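Local atomic coordinates of hypothetical protein PH1136 (Pyrococcus horikoshii, PDB entry 1IXL), a protein that is of unknown function but adopts the hot-dog fold of the thioesterase superfamily and may hydrolyse acyl-CoA thioesters. Residues V4-R14 and Y57-V68; I94-V105 and E116-L124. One frame throughout, in Å; residues are numbered along the deposited sequence.

Contact 1 of 2, residues V4-R14 and Y57-V68; sequences VEQRTHKLTSR and YAAMLAVNEPTV
The ring of Tyr57 carries the methyl CG2 of Thr12 over the centre of one face, a CH-pi contact 3.7 Å from the centroid, while Gln6 and Arg14 reach its hydroxyl at the ring edge. A second flat group, the His9 ring, rests one face on CG of selenomethionine Met60, shifted toward the rim, and has Val68 O and Thr8 OG1 at its edge. Both rings belong to the place where the N-terminal loop of this hot-dog domain lies along the C-terminal half of its central helix, 48-63. With CG anti to the backbone N (chi1 -180°), the tyrosine sends its OH out to the loop, where Arg14 NH1 donates to OH at 2.7 Å and Gln6 NE2 donates to the same OH at 3.1 Å. NE2 of Gln6 also gives a nearly straight bond to Thr8 O, which fixes the rotation of the amide. Arg14 has a further partner in Gly18 O.

Beyond the helix end, Asn64 has positive phi, and its amide is gripped at both ends by loop backbone: OD1 takes the N-H of Arg7 on a lone pair at 2.8 Å, and ND2 donates to Glu5 O. The Arg7 guanidinium crosses this amide steeply, their planes 79° apart, lays a face against Pro66 CD and forms a salt bridge from NH1 to Glu65 OE2 whose hydrogen bond is weak. Thr8 OG1 accepts from His9 ND1 and itself donates to Pro66 O at 2.9 Å, approaching from above the carbonyl plane.

Contact 2 of 2, residues I94-V105 and E116-L124; sequences IEDLGKKKIVEV and EGKFYCYVL
Strands 100-105 and 116-123 run antiparallel, their axes 4.6 Å apart at closest approach and inclined at 159°; six backbone hydrogen bonds join the strands, and a seventh, Val123 N to Lys99 O, continues the ladder into the turn. Lys101 with Cys121, Val103 with Phe119 and Val105 with Gly117 are the hydrogen-bonded pairs. On their face of the sheet, CG2 of Val105 comes within 3.6 Å of CD1 of Phe119, the two side chains crossing at about a right angle. The phenyl ring leans toward the place beside Gly117, where there is no side chain to meet it, and holds Val103 O at its edge. Next along, the branch CG2 of Val103, anti to the carbonyl carbon, meets SG of Cys121 at 3.8 Å. This is the face turned to helix 48-63: Ala55 touches both Val105 and Phe119, and Met60 touches Cys121.

Lys100, Ile102 and Glu104 pair with Tyr122, Tyr120 and Lys118 on the other face. The aliphatic part of Lys100 runs alongside Tyr122 in the same direction, its CD 3.2 Å from the tyrosine OH, and Ile102 CG1 lies beside CD2 of Tyr120, whose own hydroxyl bonds to Glu74. Glu104 OE2 and Lys118 NZ stay 4.2 Å apart, opposite charges too distant for a salt bridge. At the strand start, a type II' turn from Leu97 to Lys100 and a classic bulge, Ile94 and Glu95 against Ile102, bring in strand 86-97, completing an antiparallel meander in the curved sheet of the hot-dog fold.

In the fold
From the N terminus, residues 4-14 precede strand 19-24, and contact 1 brings them against the end of helix 48-63 and the turn after it, closing a loop that takes in the first two strands and most of the helix. The chain then runs on through strand 68-77 and into strand 86-97, near whose end contact 2 opens; this shorter loop, the hairpin of strands 100-109 and 112-123, follows in series, so the two neither nest nor cross. Their centres lie 13 Å apart and they meet in space: Thr67 OG1 and Leu124 O probably hydrogen-bond, and Glu65 packs on Val123. The helix end thus has the N-terminal loop on one side and the sheet on another.

Contact 1 of 2, residues V4-R14 and Y57-V68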
loop_
_atom_site.group_PDB
_atom_site.type_symbol
_atom_site.label_atom_id
_atom_site.label_comp_id
_atom_site.label_asym_id
_atom_site.label_seq_id
_atom_site.Cartn_x
_atom_site.Cartn_y
_atom_site.Cartn_z
ATOM N N VAL A 4 0.741 -4.111 -16.345
ATOM C CA VAL A 4 1.708 -3.069 -16.620
ATOM C C VAL A 4 2.882 -3.419 -15.736
ATOM O O VAL A 4 2.686 -3.945 -14.641
ATOM C CB VAL A 4 1.153 -1.685 -16.240
ATOM C CG1 VAL A 4 2.101 -0.596 -16.692
ATOM C CG2 VAL A 4 -0.207 -1.495 -16.872
ATOM N N GLU A 5 4.097 -3.168 -16.209
ATOM C CA GLU A 5 5.262 -3.463 -15.395
ATOM C C GLU A 5 5.366 -2.403 -14.293
ATOM O O GLU A 5 4.831 -1.291 -14.423
ATOM C CB GLU A 5 6.534 -3.466 -16.259
ATOM C CG GLU A 5 6.607 -2.344 -17.270
ATOM C CD GLU A 5 7.762 -2.512 -18.262
ATOM O OE1 GLU A 5 7.956 -3.641 -18.779
ATOM O OE2 GLU A 5 8.465 -1.515 -18.534
ATOM N N GLN A 6 6.041 -2.758 -13.209
ATOM C CA GLN A 6 6.215 -1.832 -12.106
ATOM C C GLN A 6 7.204 -0.745 -12.515
ATOM O O GLN A 6 8.365 -1.035 -12.836
ATOM C CB GLN A 6 6.750 -2.566 -10.885
ATOM C CG GLN A 6 6.685 -1.711 -9.655
ATOM C CD GLN A 6 6.931 -2.490 -8.397
ATOM O OE1 GLN A 6 6.707 -3.699 -8.345
ATOM N NE2 GLN A 6 7.369 -1.799 -7.357
ATOM N N ARG A 7 6.771 0.510 -12.466
ATOM C CA ARG A 7 7.655 1.603 -12.876
ATOM C C ARG A 7 8.205 2.478 -11.745
ATOM O O ARG A 7 8.909 3.449 -12.001
ATOM C CB ARG A 7 6.923 2.495 -13.877
ATOM C CG ARG A 7 6.462 1.783 -15.142
ATOM C CD ARG A 7 5.652 2.750 -15.974
ATOM N NE ARG A 7 6.458 3.882 -16.431
ATOM C CZ ARG A 7 5.963 5.088 -16.701
ATOM N NH1 ARG A 7 4.663 5.322 -16.553
ATOM N NH2 ARG A 7 6.766 6.060 -17.115
ATOM N N THR A 8 7.898 2.131 -10.500
ATOM C CA THR A 8 8.360 2.918 -9.360
ATOM C C THR A 8 8.452 2.051 -8.119
ATOM O O THR A 8 7.852 0.979 -8.077
ATOM C CB THR A 8 7.375 4.086 -9.051
ATOM O OG1 THR A 8 7.920 4.908 -8.006
ATOM C CG2 THR A 8 6.011 3.532 -8.579
ATOM N N HIS A 9 9.205 2.521 -7.119
ATOM C CA HIS A 9 9.344 1.813 -5.855
ATOM C C HIS A 9 9.774 0.367 -6.084
ATOM O O HIS A 9 9.330 -0.530 -5.368
ATOM C CB HIS A 9 7.996 1.828 -5.106
ATOM C CG HIS A 9 7.668 3.139 -4.453
ATOM N ND1 HIS A 9 7.580 4.327 -5.155
ATOM C CD2 HIS A 9 7.450 3.455 -3.153
ATOM C CE1 HIS A 9 7.331 5.318 -4.316
ATOM N NE2 HIS A 9 7.247 4.817 -3.095
ATOM N N LYS A 10 10.666 0.155 -7.049
ATOM C CA LYS A 10 11.110 -1.191 -7.419
ATOM C C LYS A 10 11.891 -2.021 -6.410
ATOM O O LYS A 10 11.844 -3.247 -6.456
ATOM C CB LYS A 10 11.919 -1.128 -8.727
ATOM C CG LYS A 10 11.152 -0.625 -9.925
ATOM C CD LYS A 10 12.114 -0.392 -11.096
ATOM C CE LYS A 10 11.401 0.068 -12.341
ATOM N NZ LYS A 10 12.379 0.382 -13.441
ATOM N N LEU A 11 12.610 -1.382 -5.497
ATOM C CA LEU A 11 13.402 -2.139 -4.544
ATOM C C LEU A 11 12.727 -2.337 -3.190
ATOM O O LEU A 11 13.344 -2.808 -2.248
ATOM C CB LEU A 11 14.753 -1.450 -4.358
ATOM C CG LEU A 11 15.551 -1.176 -5.649
ATOM C CD1 LEU A 11 16.901 -0.561 -5.280
ATOM C CD2 LEU A 11 15.758 -2.486 -6.435
ATOM N N THR A 12 11.450 -1.983 -3.112
ATOM C CA THR A 12 10.686 -2.120 -1.880
ATOM C C THR A 12 10.747 -3.567 -1.392
ATOM O O THR A 12 10.549 -4.497 -2.167
ATOM C CB THR A 12 9.222 -1.701 -2.117
ATOM O OG1 THR A 12 9.204 -0.375 -2.657
ATOM C CG2 THR A 12 8.442 -1.724 -0.832
ATOM N N SER A 13 11.026 -3.730 -0.102
ATOM C CA SER A 13 11.146 -5.029 0.540
ATOM C C SER A 13 9.903 -5.904 0.410
ATOM O O SER A 13 8.821 -5.537 0.846
ATOM C CB SER A 13 11.490 -4.849 2.027
ATOM O OG SER A 13 11.514 -6.105 2.677
ATOM N N ARG A 14 10.076 -7.071 -0.196
ATOM C CA ARG A 14 8.978 -8.002 -0.383
ATOM C C ARG A 14 8.608 -8.637 0.950
ATOM O O ARG A 14 7.495 -9.115 1.135
ATOM C CB ARG A 14 9.390 -9.087 -1.389
ATOM C CG ARG A 14 9.658 -8.545 -2.787
ATOM C CD ARG A 14 8.377 -8.413 -3.587
ATOM N NE ARG A 14 8.560 -7.573 -4.770
ATOM C CZ ARG A 14 8.432 -6.248 -4.773
ATOM N NH1 ARG A 14 8.104 -5.582 -3.644
ATOM N NH2 ARG A 14 8.656 -5.586 -5.908
ATOM N N TYR A 57 2.390 1.411 -0.087
ATOM C CA TYR A 57 3.018 0.836 -1.269
ATOM C C TYR A 57 1.983 0.516 -2.352
ATOM O O TYR A 57 2.234 0.766 -3.527
ATOM C CB TYR A 57 3.833 -0.420 -0.856
ATOM C CG TYR A 57 4.589 -1.185 -1.957
ATOM C CD1 TYR A 57 5.224 -0.515 -3.017
ATOM C CD2 TYR A 57 4.774 -2.571 -1.856
ATOM C CE1 TYR A 57 6.022 -1.204 -3.928
ATOM C CE2 TYR A 57 5.577 -3.273 -2.754
ATOM C CZ TYR A 57 6.207 -2.580 -3.789
ATOM O OH TYR A 57 7.070 -3.246 -4.633
ATOM N N ALA A 58 0.820 -0.023 -1.972
ATOM C CA ALA A 58 -0.200 -0.334 -2.962
ATOM C C ALA A 58 -0.652 0.948 -3.678
ATOM O O ALA A 58 -0.873 0.972 -4.907
ATOM C CB ALA A 58 -1.413 -1.031 -2.285
ATOM N N ALA A 59 -0.787 2.011 -2.899
ATOM C CA ALA A 59 -1.197 3.311 -3.410
ATOM C C ALA A 59 -0.176 3.832 -4.435
ATOM O O ALA A 59 -0.558 4.330 -5.499
ATOM C CB ALA A 59 -1.346 4.304 -2.238
HETATM N N MSE A 60 1.112 3.695 -4.128
HETATM C CA MSE A 60 2.153 4.128 -5.045
HETATM C C MSE A 60 2.039 3.335 -6.354
HETATM O O MSE A 60 2.304 3.871 -7.434
HETATM C CB MSE A 60 3.551 3.909 -4.444
HETATM C CG MSE A 60 3.858 4.677 -3.141
HETATM SE SE MSE A 60 3.879 6.486 -3.302
HETATM C CE MSE A 60 2.297 6.803 -3.239
ATOM N N LEU A 61 1.656 2.059 -6.274
ATOM C CA LEU A 61 1.536 1.256 -7.502
ATOM C C LEU A 61 0.241 1.494 -8.249
ATOM O O LEU A 61 0.156 1.205 -9.442
ATOM C CB LEU A 61 1.726 -0.248 -7.225
ATOM C CG LEU A 61 3.125 -0.569 -6.674
ATOM C CD1 LEU A 61 3.347 -2.081 -6.571
ATOM C CD2 LEU A 61 4.171 0.044 -7.570
ATOM N N ALA A 62 -0.775 2.014 -7.568
ATOM C CA ALA A 62 -2.013 2.317 -8.261
ATOM C C ALA A 62 -1.722 3.515 -9.185
ATOM O O ALA A 62 -2.368 3.676 -10.221
ATOM C CB ALA A 62 -3.124 2.645 -7.273
ATOM N N VAL A 63 -0.750 4.352 -8.820
ATOM C CA VAL A 63 -0.396 5.497 -9.678
ATOM C C VAL A 63 0.684 5.019 -10.635
ATOM O O VAL A 63 0.644 5.307 -11.826
ATOM C CB VAL A 63 0.111 6.688 -8.852
ATOM C CG1 VAL A 63 0.540 7.838 -9.789
ATOM C CG2 VAL A 63 -1.008 7.153 -7.897
ATOM N N ASN A 64 1.664 4.308 -10.089
ATOM C CA ASN A 64 2.734 3.697 -10.865
ATOM C C ASN A 64 3.457 4.625 -11.831
ATOM O O ASN A 64 3.624 4.313 -13.009
ATOM C CB ASN A 64 2.173 2.486 -11.623
ATOM C CG ASN A 64 3.263 1.585 -12.182
ATOM O OD1 ASN A 64 4.322 1.425 -11.575
ATOM N ND2 ASN A 64 3.003 0.978 -13.347
ATOM N N GLU A 65 3.899 5.757 -11.308
ATOM C CA GLU A 65 4.635 6.745 -12.076
ATOM C C GLU A 65 5.972 6.786 -11.346
ATOM O O GLU A 65 5.997 6.815 -10.123
ATOM C CB GLU A 65 3.914 8.085 -11.978
ATOM C CG GLU A 65 4.017 8.905 -13.208
ATOM C CD GLU A 65 2.886 8.643 -14.174
ATOM O OE1 GLU A 65 1.794 9.228 -13.973
ATOM O OE2 GLU A 65 3.089 7.853 -15.124
ATOM N N PRO A 66 7.102 6.787 -12.073
ATOM C CA PRO A 66 8.430 6.811 -11.441
ATOM C C PRO A 66 8.640 7.727 -10.230
ATOM O O PRO A 66 9.124 7.287 -9.171
ATOM C CB PRO A 66 9.354 7.185 -12.596
ATOM C CG PRO A 66 8.672 6.517 -13.788
ATOM C CD PRO A 66 7.210 6.825 -13.548
ATOM N N THR A 67 8.273 8.994 -10.391
ATOM C CA THR A 67 8.432 9.998 -9.350
ATOM C C THR A 67 7.294 10.113 -8.321
ATOM O O THR A 67 7.276 11.072 -7.536
ATOM C CB THR A 67 8.603 11.388 -9.990
ATOM O OG1 THR A 67 7.431 11.702 -10.758
ATOM C CG2 THR A 67 9.823 11.408 -10.903
ATOM N N VAL A 68 6.354 9.169 -8.296
ATOM C CA VAL A 68 5.236 9.305 -7.348
ATOM C C VAL A 68 5.709 9.275 -5.883
ATOM O O VAL A 68 6.665 8.579 -5.541
ATOM C CB VAL A 68 4.157 8.205 -7.587
ATOM C CG1 VAL A 68 4.731 6.829 -7.256
ATOM C CG2 VAL A 68 2.895 8.508 -6.743
#

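Contact 2 of 2, residues I94-V105 and E116-L124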
loop_
_atom_site.group_PDB
_atom_site.type_symbol
_atom_site.label_atom_id
_atom_site.label_comp_id
_atom_site.label_asym_id
_atom_site.label_seq_id
_atom_site.Cartn_x
_atom_site.Cartn_y
_atom_site.Cartn_z
ATOM N N ILE A 94 -9.106 7.195 -7.060
ATOM C CA ILE A 94 -10.515 7.576 -7.061
ATOM C C ILE A 94 -10.735 9.004 -7.554
ATOM O O ILE A 94 -11.871 9.401 -7.840
ATOM C CB ILE A 94 -11.187 7.411 -5.667
ATOM C CG1 ILE A 94 -10.425 8.212 -4.602
ATOM C CG2 ILE A 94 -11.277 5.926 -5.301
ATOM C CD1 ILE A 94 -11.210 8.359 -3.293
ATOM N N GLU A 95 -9.652 9.770 -7.646
ATOM C CA GLU A 95 -9.716 11.133 -8.148
ATOM C C GLU A 95 -8.405 11.468 -8.814
ATOM O O GLU A 95 -7.338 11.362 -8.207
ATOM C CB GLU A 95 -9.958 12.142 -7.023
ATOM C CG GLU A 95 -11.394 12.268 -6.573
ATOM C CD GLU A 95 -11.561 13.296 -5.464
ATOM O OE1 GLU A 95 -11.295 14.493 -5.710
ATOM O OE2 GLU A 95 -11.950 12.898 -4.348
ATOM N N ASP A 96 -8.465 11.857 -10.078
ATOM C CA ASP A 96 -7.241 12.225 -10.763
ATOM C C ASP A 96 -7.259 13.734 -10.923
ATOM O O ASP A 96 -8.042 14.276 -11.701
ATOM C CB ASP A 96 -7.152 11.564 -12.132
ATOM C CG ASP A 96 -5.800 11.773 -12.773
ATOM O OD1 ASP A 96 -5.383 12.948 -12.913
ATOM O OD2 ASP A 96 -5.149 10.761 -13.122
ATOM N N LEU A 97 -6.394 14.404 -10.177
ATOM C CA LEU A 97 -6.313 15.855 -10.209
ATOM C C LEU A 97 -4.993 16.260 -10.861
ATOM O O LEU A 97 -4.246 17.088 -10.342
ATOM C CB LEU A 97 -6.414 16.386 -8.773
ATOM C CG LEU A 97 -7.624 15.779 -8.051
ATOM C CD1 LEU A 97 -7.557 16.053 -6.561
ATOM C CD2 LEU A 97 -8.909 16.344 -8.649
ATOM N N GLY A 98 -4.725 15.663 -12.018
ATOM C CA GLY A 98 -3.495 15.939 -12.730
ATOM C C GLY A 98 -2.315 15.303 -12.017
ATOM O O GLY A 98 -2.234 14.082 -11.902
ATOM N N LYS A 99 -1.410 16.138 -11.520
ATOM C CA LYS A 99 -0.225 15.666 -10.826
ATOM C C LYS A 99 -0.544 15.141 -9.438
ATOM O O LYS A 99 0.281 14.478 -8.824
ATOM C CB LYS A 99 0.825 16.775 -10.740
ATOM C CG LYS A 99 0.296 18.159 -10.364
ATOM C CD LYS A 99 -0.671 18.749 -11.408
ATOM C CE LYS A 99 -0.678 20.274 -11.366
ATOM N NZ LYS A 99 -0.688 20.815 -9.976
ATOM N N LYS A 100 -1.733 15.458 -8.936
ATOM C CA LYS A 100 -2.139 14.954 -7.635
ATOM C C LYS A 100 -3.176 13.878 -7.886
ATOM O O LYS A 100 -4.089 14.058 -8.708
ATOM C CB LYS A 100 -2.756 16.039 -6.745
ATOM C CG LYS A 100 -3.019 15.509 -5.321
ATOM C CD LYS A 100 -3.563 16.550 -4.338
ATOM C CE LYS A 100 -5.085 16.598 -4.360
ATOM N NZ LYS A 100 -5.649 17.448 -3.277
ATOM N N LYS A 101 -3.034 12.763 -7.169
ATOM C CA LYS A 101 -3.935 11.631 -7.294
ATOM C C LYS A 101 -4.465 11.223 -5.916
ATOM O O LYS A 101 -3.700 11.115 -4.969
ATOM C CB LYS A 101 -3.175 10.454 -7.900
ATOM C CG LYS A 101 -2.333 10.818 -9.127
ATOM C CD LYS A 101 -3.214 11.040 -10.346
ATOM C CE LYS A 101 -2.390 11.272 -11.614
ATOM N NZ LYS A 101 -1.382 10.204 -11.854
ATOM N N ILE A 102 -5.772 11.025 -5.798
ATOM C CA ILE A 102 -6.344 10.588 -4.525
ATOM C C ILE A 102 -6.596 9.089 -4.704
ATOM O O ILE A 102 -7.307 8.670 -5.611
ATOM C CB ILE A 102 -7.654 11.323 -4.203
ATOM C CG1 ILE A 102 -7.374 12.816 -4.023
ATOM C CG2 ILE A 102 -8.264 10.777 -2.919
ATOM C CD1 ILE A 102 -8.647 13.671 -3.841
ATOM N N VAL A 103 -5.985 8.279 -3.851
ATOM C CA VAL A 103 -6.113 6.833 -3.971
ATOM C C VAL A 103 -6.766 6.265 -2.725
ATOM O O VAL A 103 -6.377 6.604 -1.615
ATOM C CB VAL A 103 -4.725 6.206 -4.129
ATOM C CG1 VAL A 103 -4.831 4.695 -4.255
ATOM C CG2 VAL A 103 -4.033 6.825 -5.348
ATOM N N GLU A 104 -7.771 5.425 -2.907
ATOM C CA GLU A 104 -8.421 4.815 -1.761
ATOM C C GLU A 104 -7.778 3.441 -1.625
ATOM O O GLU A 104 -7.509 2.772 -2.625
ATOM C CB GLU A 104 -9.928 4.672 -2.000
ATOM C CG GLU A 104 -10.651 3.945 -0.871
ATOM C CD GLU A 104 -12.161 3.998 -1.015
ATOM O OE1 GLU A 104 -12.656 3.711 -2.131
ATOM O OE2 GLU A 104 -12.845 4.322 -0.014
ATOM N N VAL A 105 -7.496 3.025 -0.400
ATOM C CA VAL A 105 -6.888 1.718 -0.205
ATOM C C VAL A 105 -7.603 1.004 0.931
ATOM O O VAL A 105 -7.970 1.608 1.945
ATOM C CB VAL A 105 -5.373 1.815 0.177
ATOM C CG1 VAL A 105 -4.795 0.430 0.314
ATOM C CG2 VAL A 105 -4.588 2.591 -0.870
ATOM N N GLU A 116 -8.517 0.992 6.255
ATOM C CA GLU A 116 -9.107 1.699 5.120
ATOM C C GLU A 116 -8.517 3.098 5.144
ATOM O O GLU A 116 -8.332 3.697 6.214
ATOM C CB GLU A 116 -10.649 1.772 5.216
ATOM C CG GLU A 116 -11.176 2.271 6.568
ATOM C CD GLU A 116 -12.680 2.510 6.588
ATOM O OE1 GLU A 116 -13.417 1.696 5.989
ATOM O OE2 GLU A 116 -13.118 3.504 7.221
ATOM N N GLY A 117 -8.216 3.638 3.975
ATOM C CA GLY A 117 -7.649 4.971 3.982
ATOM C C GLY A 117 -7.623 5.669 2.652
ATOM O O GLY A 117 -7.850 5.042 1.619
ATOM N N LYS A 118 -7.381 6.977 2.698
ATOM C CA LYS A 118 -7.261 7.797 1.507
ATOM C C LYS A 118 -5.806 8.240 1.468
ATOM O O LYS A 118 -5.278 8.724 2.471
ATOM C CB LYS A 118 -8.157 9.029 1.584
ATOM C CG LYS A 118 -9.627 8.735 1.367
ATOM C CD LYS A 118 -10.360 9.978 0.861
ATOM C CE LYS A 118 -11.868 9.797 1.001
ATOM N NZ LYS A 118 -12.242 8.351 0.951
ATOM N N PHE A 119 -5.155 8.049 0.328
ATOM C CA PHE A 119 -3.756 8.429 0.172
ATOM C C PHE A 119 -3.653 9.495 -0.927
ATOM O O PHE A 119 -4.090 9.276 -2.063
ATOM C CB PHE A 119 -2.922 7.190 -0.178
ATOM C CG PHE A 119 -2.877 6.166 0.932
ATOM C CD1 PHE A 119 -4.017 5.452 1.285
ATOM C CD2 PHE A 119 -1.716 5.985 1.677
ATOM C CE1 PHE A 119 -3.999 4.566 2.385
ATOM C CE2 PHE A 119 -1.687 5.112 2.763
ATOM C CZ PHE A 119 -2.822 4.407 3.118
ATOM N N TYR A 120 -3.092 10.648 -0.567
ATOM C CA TYR A 120 -2.932 11.782 -1.479
ATOM C C TYR A 120 -1.514 11.717 -2.012
ATOM O O TYR A 120 -0.544 12.012 -1.298
ATOM C CB TYR A 120 -3.206 13.100 -0.734
ATOM C CG TYR A 120 -4.574 13.135 -0.088
ATOM C CD1 TYR A 120 -4.880 12.287 0.973
ATOM C CD2 TYR A 120 -5.579 13.989 -0.560
ATOM C CE1 TYR A 120 -6.141 12.280 1.549
ATOM C CE2 TYR A 120 -6.844 13.987 0.007
ATOM C CZ TYR A 120 -7.118 13.129 1.062
ATOM O OH TYR A 120 -8.361 13.094 1.637
ATOM N N CYS A 121 -1.424 11.319 -3.279
ATOM C CA CYS A 121 -0.169 11.100 -3.973
ATOM C C CYS A 121 0.170 12.180 -5.007
ATOM O O CYS A 121 -0.723 12.754 -5.646
ATOM C CB CYS A 121 -0.225 9.731 -4.670
ATOM S SG CYS A 121 -0.998 8.400 -3.653
ATOM N N TYR A 122 1.470 12.431 -5.164
ATOM C CA TYR A 122 1.945 13.448 -6.099
ATOM C C TYR A 122 2.978 12.916 -7.061
ATOM O O TYR A 122 3.961 12.316 -6.645
ATOM C CB TYR A 122 2.587 14.606 -5.331
ATOM C CG TYR A 122 1.602 15.397 -4.525
ATOM C CD1 TYR A 122 0.853 16.423 -5.114
ATOM C CD2 TYR A 122 1.386 15.103 -3.184
ATOM C CE1 TYR A 122 -0.092 17.141 -4.380
ATOM C CE2 TYR A 122 0.449 15.801 -2.439
ATOM C CZ TYR A 122 -0.289 16.818 -3.038
ATOM O OH TYR A 122 -1.241 17.474 -2.308
ATOM N N VAL A 123 2.761 13.164 -8.344
ATOM C CA VAL A 123 3.720 12.765 -9.352
ATOM C C VAL A 123 4.563 14.024 -9.564
ATOM O O VAL A 123 4.059 15.057 -10.032
ATOM C CB VAL A 123 2.995 12.360 -10.640
ATOM C CG1 VAL A 123 4.000 12.005 -11.719
ATOM C CG2 VAL A 123 2.075 11.169 -10.346
ATOM N N LEU A 124 5.833 13.936 -9.201
ATOM C CA LEU A 124 6.753 15.069 -9.282
ATOM C C LEU A 124 7.481 15.179 -10.611
ATOM O O LEU A 124 7.623 14.193 -11.332
ATOM C CB LEU A 124 7.784 14.964 -8.151
ATOM C CG LEU A 124 7.203 14.602 -6.772
ATOM C CD1 LEU A 124 8.318 14.359 -5.756
ATOM C CD2 LEU A 124 6.297 15.714 -6.291
#